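PDB 6P78: queuine lyase, which probably uses an iron-sulfur cluster and S-adenosylmethionine in radical chemistry to cleave a C-N bond of queuine during queuine salvage. Local coordinates for residues F92-D97 with Y121-K126. Numbering follows the deposited sequence.
Sequences FFELPD and YLYKKK
The rings of Phe93 and Tyr123 lie nearly parallel, with planes 23° apart, but the two side chains run past one another from opposing backbones, and with ring centroids 5.0 Å apart little of one covers the other. The closest touch is Phe93 CD2 to Tyr123 CD1 at 3.5 Å, so the phenylalanine sets one ortho carbon over the tyrosine face. The slip carries the far rim of the Phe93 ring, CE1 and CZ, beyond Tyr123 to Lys126, whose CB sits over a face in a CH-pi contact, 4.2 Å from the ring centroid. A lysine suits this outer position because CB covers the Phe93 ring, CD passes the edge of Tyr123, and the end of the chain, turning at its last two torsions, then carries the ammonium away. Both segments are loops with a short 3-10 turn, following strands 83-87 and 114-118 and preceding helices 97-109 and 127-134; they are successive beta-alpha connections in the radical SAM core. Helix 127-134 also packs on Phe93 through Ile127 and Leu130. Tyrosine adds a polar end to its flat ring: Tyr123 OH donates to Glu94 OE2 over 2.6 Å, meeting the carboxylate on its anti side and 30° out of its plane. The Glu94 chain, bending at its second torsion, brings OE2 to the edge of the tyrosine ring with the carboxylate turned 65° from the ring plane. Backbone amides of Ile46 and Ser91 bind OE2 and OE1, fixing this buried carboxylate. The Glu94 side chain lies about 4 Å from that of the cluster ligand Cys45.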
ATOM      1  N   PHE A  92      -4.009   5.503  -6.166  1.00 20.76           N
ATOM      2  CA  PHE A  92      -5.301   5.197  -6.790  1.00 21.37           C
ATOM      3  C   PHE A  92      -5.690   6.218  -7.852  1.00 26.10           C
ATOM      4  O   PHE A  92      -6.278   5.861  -8.884  1.00 24.56           O
ATOM      5  CB  PHE A  92      -6.362   5.133  -5.689  1.00 19.64           C
ATOM      6  CG  PHE A  92      -7.720   4.662  -6.162  1.00 21.41           C
ATOM      7  CD1 PHE A  92      -7.998   3.312  -6.247  1.00 20.79           C
ATOM      8  CD2 PHE A  92      -8.712   5.580  -6.448  1.00 27.20           C
ATOM      9  CE1 PHE A  92      -9.246   2.867  -6.670  1.00 26.14           C
ATOM     10  CE2 PHE A  92      -9.970   5.153  -6.854  1.00 32.77           C
ATOM     11  CZ  PHE A  92     -10.236   3.796  -6.959  1.00 26.08           C
ATOM     12  N   PHE A  93      -5.383   7.494  -7.615  1.00 24.14           N
ATOM     13  CA  PHE A  93      -5.797   8.578  -8.500  1.00 28.05           C
ATOM     14  C   PHE A  93      -5.135   8.519  -9.868  1.00 26.73           C
ATOM     15  O   PHE A  93      -5.613   9.181 -10.791  1.00 31.90           O
ATOM     16  CB  PHE A  93      -5.523   9.935  -7.821  1.00 25.66           C
ATOM     17  CG  PHE A  93      -6.220  10.072  -6.499  1.00 28.19           C
ATOM     18  CD1 PHE A  93      -7.566  10.419  -6.443  1.00 33.76           C
ATOM     19  CD2 PHE A  93      -5.554   9.802  -5.311  1.00 29.55           C
ATOM     20  CE1 PHE A  93      -8.233  10.519  -5.228  1.00 34.13           C
ATOM     21  CE2 PHE A  93      -6.216   9.874  -4.089  1.00 27.35           C
ATOM     22  CZ  PHE A  93      -7.552  10.243  -4.040  1.00 32.86           C
ATOM     23  N   GLU A  94      -4.085   7.723 -10.035  1.00 25.22           N
ATOM     24  CA  GLU A  94      -3.400   7.614 -11.316  1.00 24.54           C
ATOM     25  C   GLU A  94      -4.029   6.545 -12.202  1.00 24.71           C
ATOM     26  O   GLU A  94      -3.598   6.372 -13.340  1.00 27.36           O
ATOM     27  CB  GLU A  94      -1.914   7.321 -11.096  1.00 28.28           C
ATOM     28  CG  GLU A  94      -1.187   8.557 -10.556  1.00 29.49           C
ATOM     29  CD  GLU A  94      -0.174   8.261  -9.465  1.00 33.76           C
ATOM     30  OE1 GLU A  94       0.134   7.088  -9.228  1.00 27.91           O
ATOM     31  OE2 GLU A  94       0.318   9.222  -8.844  1.00 32.67           O
ATOM     32  N   LEU A  95      -5.027   5.837 -11.702  1.00 24.40           N
ATOM     33  CA  LEU A  95      -5.736   4.880 -12.547  1.00 25.01           C
ATOM     34  C   LEU A  95      -6.493   5.613 -13.646  1.00 27.84           C
ATOM     35  O   LEU A  95      -6.866   6.775 -13.487  1.00 28.38           O
ATOM     36  CB  LEU A  95      -6.714   4.058 -11.718  1.00 23.71           C
ATOM     37  CG  LEU A  95      -6.060   3.083 -10.752  1.00 24.51           C
ATOM     38  CD1 LEU A  95      -7.093   2.554  -9.781  1.00 26.98           C
ATOM     39  CD2 LEU A  95      -5.389   1.955 -11.525  1.00 26.70           C
ATOM     40  N   PRO A  96      -6.719   4.954 -14.786  1.00 27.49           N
ATOM     41  CA  PRO A  96      -7.559   5.551 -15.826  1.00 30.44           C
ATOM     42  C   PRO A  96      -8.901   5.958 -15.232  1.00 28.33           C
ATOM     43  O   PRO A  96      -9.413   5.325 -14.303  1.00 30.66           O
ATOM     44  CB  PRO A  96      -7.723   4.419 -16.854  1.00 30.70           C
ATOM     45  CG  PRO A  96      -6.537   3.523 -16.633  1.00 30.40           C
ATOM     46  CD  PRO A  96      -6.144   3.657 -15.179  1.00 27.71           C
ATOM     47  N   ASP A  97      -9.473   7.038 -15.771  1.00 43.15           N
ATOM     48  CA  ASP A  97     -10.780   7.452 -15.281  1.00 44.42           C
ATOM     49  C   ASP A  97     -11.811   6.349 -15.478  1.00 43.02           C
ATOM     50  O   ASP A  97     -12.670   6.150 -14.616  1.00 42.80           O
ATOM     51  CB  ASP A  97     -11.225   8.741 -15.972  1.00 48.88           C
ATOM     52  CG  ASP A  97     -10.449   9.962 -15.481  1.00 77.78           C
ATOM     53  OD1 ASP A  97     -10.759  10.480 -14.380  1.00 76.98           O
ATOM     54  OD2 ASP A  97      -9.526  10.408 -16.199  1.00 80.09           O
ATOM     55  N   TYR A 121       1.218  10.504   0.221  1.00 20.81           N
ATOM     56  CA  TYR A 121       0.824  11.623   1.068  1.00 21.37           C
ATOM     57  C   TYR A 121       0.533  12.900   0.297  1.00 20.93           C
ATOM     58  O   TYR A 121      -0.233  13.751   0.773  1.00 24.18           O
ATOM     59  CB  TYR A 121       1.940  11.889   2.086  1.00 20.44           C
ATOM     60  CG  TYR A 121       1.453  12.595   3.316  1.00 21.82           C
ATOM     61  CD1 TYR A 121       0.614  11.957   4.209  1.00 23.05           C
ATOM     62  CD2 TYR A 121       1.839  13.899   3.587  1.00 25.54           C
ATOM     63  CE1 TYR A 121       0.168  12.598   5.344  1.00 28.73           C
ATOM     64  CE2 TYR A 121       1.407  14.543   4.728  1.00 26.90           C
ATOM     65  CZ  TYR A 121       0.565  13.896   5.592  1.00 28.64           C
ATOM     66  OH  TYR A 121       0.112  14.538   6.728  1.00 33.43           O
ATOM     67  N   LEU A 122       1.183  13.098  -0.858  1.00 20.29           N
ATOM     68  CA  LEU A 122       0.949  14.296  -1.653  1.00 21.60           C
ATOM     69  C   LEU A 122      -0.490  14.395  -2.135  1.00 23.38           C
ATOM     70  O   LEU A 122      -0.904  15.477  -2.555  1.00 24.33           O
ATOM     71  CB  LEU A 122       1.883  14.336  -2.863  1.00 26.61           C
ATOM     72  CG  LEU A 122       3.362  14.631  -2.552  1.00 26.58           C
ATOM     73  CD1 LEU A 122       4.205  14.426  -3.818  1.00 32.19           C
ATOM     74  CD2 LEU A 122       3.495  16.049  -2.046  1.00 26.74           C
ATOM     75  N   TYR A 123      -1.233  13.285  -2.140  1.00 22.57           N
ATOM     76  CA  TYR A 123      -2.647  13.276  -2.502  1.00 24.89           C
ATOM     77  C   TYR A 123      -3.579  13.527  -1.320  1.00 24.27           C
ATOM     78  O   TYR A 123      -4.795  13.396  -1.481  1.00 26.36           O
ATOM     79  CB  TYR A 123      -3.027  11.936  -3.132  1.00 20.59           C
ATOM     80  CG  TYR A 123      -2.567  11.772  -4.538  1.00 26.06           C
ATOM     81  CD1 TYR A 123      -3.224  12.412  -5.579  1.00 31.97           C
ATOM     82  CD2 TYR A 123      -1.482  10.961  -4.840  1.00 26.87           C
ATOM     83  CE1 TYR A 123      -2.817  12.258  -6.870  1.00 29.56           C
ATOM     84  CE2 TYR A 123      -1.056  10.807  -6.149  1.00 23.11           C
ATOM     85  CZ  TYR A 123      -1.725  11.453  -7.157  1.00 27.82           C
ATOM     86  OH  TYR A 123      -1.298  11.283  -8.461  1.00 30.64           O
ATOM     87  N   LYS A 124      -3.044  13.911  -0.156  1.00 22.19           N
ATOM     88  CA  LYS A 124      -3.855  13.993   1.062  1.00 21.71           C
ATOM     89  C   LYS A 124      -5.158  14.768   0.849  1.00 28.46           C
ATOM     90  O   LYS A 124      -6.218  14.354   1.323  1.00 26.12           O
ATOM     91  CB  LYS A 124      -3.043  14.664   2.176  1.00 21.97           C
ATOM     92  CG  LYS A 124      -3.778  14.709   3.502  1.00 29.56           C
ATOM     93  CD  LYS A 124      -2.904  15.365   4.571  1.00 33.08           C
ATOM     94  CE  LYS A 124      -3.588  15.379   5.933  1.00 39.52           C
ATOM     95  NZ  LYS A 124      -2.811  16.243   6.857  1.00 47.08           N
ATOM     96  N   LYS A 125      -5.102  15.907   0.153  1.00 23.72           N
ATOM     97  CA  LYS A 125      -6.274  16.766   0.065  1.00 22.14           C
ATOM     98  C   LYS A 125      -7.338  16.234  -0.893  1.00 24.95           C
ATOM     99  O   LYS A 125      -8.454  16.766  -0.906  1.00 30.45           O
ATOM    100  CB  LYS A 125      -5.843  18.179  -0.360  1.00 24.42           C
ATOM    101  CG  LYS A 125      -4.872  18.833   0.608  1.00 27.05           C
ATOM    102  CD  LYS A 125      -5.560  19.172   1.901  1.00 32.92           C
ATOM    103  CE  LYS A 125      -4.626  19.931   2.820  1.00 36.87           C
ATOM    104  NZ  LYS A 125      -4.345  19.074   3.985  1.00 44.63           N
ATOM    105  N   LYS A 126      -7.041  15.195  -1.680  1.00 22.86           N
ATOM    106  CA  LYS A 126      -8.017  14.624  -2.594  1.00 22.97           C
ATOM    107  C   LYS A 126      -8.833  13.505  -1.960  1.00 27.37           C
ATOM    108  O   LYS A 126      -9.830  13.066  -2.552  1.00 29.20           O
ATOM    109  CB  LYS A 126      -7.310  14.075  -3.845  1.00 28.45           C
ATOM    110  CG  LYS A 126      -6.704  15.152  -4.735  1.00 33.26           C
ATOM    111  CD  LYS A 126      -6.274  14.606  -6.078  1.00 46.71           C
ATOM    112  CE  LYS A 126      -7.259  14.987  -7.168  1.00 61.49           C
ATOM    113  NZ  LYS A 126      -7.174  16.434  -7.524  1.00 65.73           N
TER